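Long-range contact in P450 epoxidase (Sorangium cellulosum, PDB 1Q5D), which belongs to the cytochrome P450 family of haem proteins and holds an iron protoporphyrin IX in a largely helical fold: residues L291-R296 with V348-S353. Numbering follows the deposited sequence.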
ATOM      1  N   LEU A 291      14.694   3.989   1.664  1.00 30.67           N
ATOM      2  CA  LEU A 291      13.412   3.293   1.644  1.00 31.15           C
ATOM      3  C   LEU A 291      12.467   4.033   0.722  1.00 30.01           C
ATOM      4  O   LEU A 291      11.643   3.420   0.047  1.00 29.69           O
ATOM      5  CB  LEU A 291      12.818   3.181   3.056  1.00 30.71           C
ATOM      6  CG  LEU A 291      13.631   2.309   4.014  1.00 32.49           C
ATOM      7  CD1 LEU A 291      13.094   2.451   5.447  1.00 31.98           C
ATOM      8  CD2 LEU A 291      13.593   0.849   3.565  1.00 32.78           C
ATOM      9  N   ASP A 292      12.597   5.356   0.674  1.00 29.47           N
ATOM     10  CA  ASP A 292      11.788   6.143  -0.252  1.00 29.96           C
ATOM     11  C   ASP A 292      12.224   5.877  -1.696  1.00 29.08           C
ATOM     12  O   ASP A 292      11.392   5.809  -2.619  1.00 29.84           O
ATOM     13  CB  ASP A 292      11.868   7.639   0.072  1.00 30.52           C
ATOM     14  CG  ASP A 292      11.205   7.988   1.392  1.00 32.54           C
ATOM     15  OD1 ASP A 292      10.284   7.256   1.820  1.00 33.02           O
ATOM     16  OD2 ASP A 292      11.529   8.982   2.077  1.00 33.62           O
ATOM     17  N   GLU A 293      13.523   5.737  -1.888  1.00 28.31           N
ATOM     18  CA  GLU A 293      14.060   5.417  -3.208  1.00 29.03           C
ATOM     19  C   GLU A 293      13.667   3.994  -3.650  1.00 27.94           C
ATOM     20  O   GLU A 293      13.575   3.720  -4.832  1.00 27.86           O
ATOM     21  CB  GLU A 293      15.583   5.614  -3.236  1.00 30.25           C
ATOM     22  CG  GLU A 293      16.292   5.048  -4.462  1.00 32.50           C
ATOM     23  CD  GLU A 293      16.023   5.825  -5.732  1.00 32.27           C
ATOM     24  OE1 GLU A 293      16.823   5.699  -6.688  1.00 33.81           O
ATOM     25  OE2 GLU A 293      15.034   6.571  -5.787  1.00 32.71           O
ATOM     26  N   VAL A 294      13.442   3.088  -2.701  1.00 28.89           N
ATOM     27  CA  VAL A 294      12.988   1.747  -3.069  1.00 28.46           C
ATOM     28  C   VAL A 294      11.664   1.865  -3.820  1.00 28.40           C
ATOM     29  O   VAL A 294      11.484   1.254  -4.882  1.00 29.36           O
ATOM     30  CB  VAL A 294      12.808   0.827  -1.844  1.00 29.24           C
ATOM     31  CG1 VAL A 294      11.983  -0.434  -2.220  1.00 28.37           C
ATOM     32  CG2 VAL A 294      14.140   0.419  -1.278  1.00 29.19           C
ATOM     33  N   LEU A 295      10.749   2.680  -3.285  1.00 28.05           N
ATOM     34  CA  LEU A 295       9.429   2.862  -3.888  1.00 27.91           C
ATOM     35  C   LEU A 295       9.452   3.716  -5.136  1.00 28.32           C
ATOM     36  O   LEU A 295       8.568   3.598  -5.986  1.00 27.06           O
ATOM     37  CB  LEU A 295       8.431   3.452  -2.892  1.00 28.15           C
ATOM     38  CG  LEU A 295       8.057   2.531  -1.729  1.00 27.13           C
ATOM     39  CD1 LEU A 295       7.084   3.196  -0.808  1.00 27.51           C
ATOM     40  CD2 LEU A 295       7.490   1.194  -2.227  1.00 28.33           C
ATOM     41  N   ARG A 296      10.457   4.578  -5.242  1.00 28.52           N
ATOM     42  CA  ARG A 296      10.627   5.408  -6.430  1.00 29.27           C
ATOM     43  C   ARG A 296      11.195   4.548  -7.577  1.00 29.36           C
ATOM     44  O   ARG A 296      10.674   4.552  -8.704  1.00 29.51           O
ATOM     45  CB  ARG A 296      11.555   6.602  -6.083  1.00 29.32           C
ATOM     46  CG  ARG A 296      11.527   7.769  -7.080  1.00 30.14           C
ATOM     47  CD  ARG A 296      12.233   7.476  -8.432  1.00 30.22           C
ATOM     48  NE  ARG A 296      13.552   6.846  -8.312  1.00 31.45           N
ATOM     49  CZ  ARG A 296      14.232   6.326  -9.343  1.00 32.21           C
ATOM     50  NH1 ARG A 296      13.706   6.340 -10.559  1.00 32.33           N
ATOM     51  NH2 ARG A 296      15.435   5.793  -9.173  1.00 31.89           N
ATOM     52  N   VAL A 348      20.382   5.729  -3.514  1.00 35.79           N
ATOM     53  CA  VAL A 348      19.891   6.051  -2.177  1.00 36.55           C
ATOM     54  C   VAL A 348      20.309   7.446  -1.679  1.00 37.93           C
ATOM     55  O   VAL A 348      19.917   7.859  -0.593  1.00 37.81           O
ATOM     56  CB  VAL A 348      20.317   4.972  -1.166  1.00 36.78           C
ATOM     57  CG1 VAL A 348      19.754   3.614  -1.572  1.00 36.27           C
ATOM     58  CG2 VAL A 348      21.839   4.908  -1.033  1.00 36.27           C
ATOM     59  N   ARG A 349      21.081   8.165  -2.492  1.00 38.83           N
ATOM     60  CA  ARG A 349      21.460   9.547  -2.208  1.00 40.83           C
ATOM     61  C   ARG A 349      20.618  10.556  -2.992  1.00 39.86           C
ATOM     62  O   ARG A 349      20.669  11.758  -2.725  1.00 39.67           O
ATOM     63  CB  ARG A 349      22.933   9.774  -2.555  1.00 43.33           C
ATOM     64  CG  ARG A 349      23.925   9.103  -1.643  1.00 47.00           C
ATOM     65  CD  ARG A 349      25.376   9.284  -2.114  1.00 50.33           C
ATOM     66  NE  ARG A 349      26.356   8.964  -1.080  1.00 53.13           N
ATOM     67  CZ  ARG A 349      26.524   9.659   0.041  1.00 55.07           C
ATOM     68  NH1 ARG A 349      25.773  10.726   0.288  1.00 56.21           N
ATOM     69  NH2 ARG A 349      27.443   9.286   0.926  1.00 56.13           N
ATOM     70  N   ARG A 350      19.846  10.083  -3.968  1.00 37.49           N
ATOM     71  CA  ARG A 350      19.074  11.007  -4.781  1.00 36.56           C
ATOM     72  C   ARG A 350      18.038  11.760  -3.959  1.00 36.47           C
ATOM     73  O   ARG A 350      17.618  11.315  -2.890  1.00 36.23           O
ATOM     74  CB  ARG A 350      18.425  10.299  -5.973  1.00 35.41           C
ATOM     75  CG  ARG A 350      17.043   9.729  -5.713  1.00 34.80           C
ATOM     76  CD  ARG A 350      16.284   9.382  -7.004  1.00 32.99           C
ATOM     77  NE  ARG A 350      17.038   8.447  -7.824  1.00 33.47           N
ATOM     78  CZ  ARG A 350      17.445   8.687  -9.064  1.00 33.50           C
ATOM     79  NH1 ARG A 350      17.176   9.857  -9.641  1.00 33.14           N
ATOM     80  NH2 ARG A 350      18.128   7.760  -9.723  1.00 33.66           N
ATOM     81  N   ASP A 351      17.636  12.916  -4.462  1.00 37.03           N
ATOM     82  CA  ASP A 351      16.489  13.603  -3.919  1.00 37.87           C
ATOM     83  C   ASP A 351      15.244  12.823  -4.344  1.00 37.17           C
ATOM     84  O   ASP A 351      14.984  12.686  -5.542  1.00 35.96           O
ATOM     85  CB  ASP A 351      16.421  15.022  -4.475  1.00 40.17           C
ATOM     86  CG  ASP A 351      15.466  15.893  -3.710  1.00 41.77           C
ATOM     87  OD1 ASP A 351      14.514  15.354  -3.116  1.00 42.10           O
ATOM     88  OD2 ASP A 351      15.589  17.140  -3.632  1.00 43.82           O
ATOM     89  N   THR A 352      14.477  12.332  -3.373  1.00 35.20           N
ATOM     90  CA  THR A 352      13.297  11.506  -3.689  1.00 33.85           C
ATOM     91  C   THR A 352      12.010  12.277  -3.487  1.00 32.78           C
ATOM     92  O   THR A 352      10.929  11.677  -3.500  1.00 32.94           O
ATOM     93  CB  THR A 352      13.237  10.251  -2.804  1.00 34.27           C
ATOM     94  OG1 THR A 352      13.196  10.655  -1.430  1.00 35.13           O
ATOM     95  CG2 THR A 352      14.498   9.429  -2.914  1.00 33.24           C
ATOM     96  N   SER A 353      12.115  13.600  -3.303  1.00 30.62           N
ATOM     97  CA  SER A 353      10.961  14.446  -2.983  1.00 29.65           C
ATOM     98  C   SER A 353       9.825  14.288  -3.977  1.00 28.80           C
ATOM     99  O   SER A 353       8.651  14.352  -3.605  1.00 27.51           O
ATOM    100  CB  SER A 353      11.349  15.940  -2.976  1.00 31.82           C
ATOM    101  OG  SER A 353      12.331  16.230  -1.994  1.00 34.60           O
TER
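Glu293 CG stands anti to its backbone N (chi1 168°), and Arg350 NE is swung round by a bend at chi3 (57°); the carboxylate and guanidinium meet there, in a salt bridge. Arg350 NE donates to Glu293 OE1 at 3.0 Å, from above the carboxylate plane. Arg296, one helical turn after Glu293, holds the same carboxylate side-on. Its NH2 donates to Glu293 OE1 at 2.8 Å and its NE to Glu293 OE2 at 2.9 Å; both bonds are nearly straight. This two-nitrogen hold by Arg296 fixes the rotation of the carboxylate. The two arginines reach OE1 from opposite faces of the carboxylate plane. Asp347 N also donates to OE1.

Arg296 NH2 lies over one face of the Arg350 guanidinium, 3.4 Å from Arg350 NH2. Both are donors, so this is a like-charge approach and not a bond; the shared carboxylate probably offsets it. Backbone carbonyls, among them those of Ser341 and Pro343, take up other N-H groups of the two arginines. Nearer the backbones, Thr352 CG2 packs on Glu293 CB at 4.0 Å, and Thr352 OG1 lies beside Asp292 CB.

Glu293, Arg296 and Arg350 match the Glu-Arg-Arg triad of the P450 family, with the ExxR motif on the helix. The triad ties helix 287-297 to the loop before helix 368-385. Asp292 bridges to Arg372 on that helix, Leu295 touches the haem, Val294 packs on helix 257-272, and Val348 on helix 274-282.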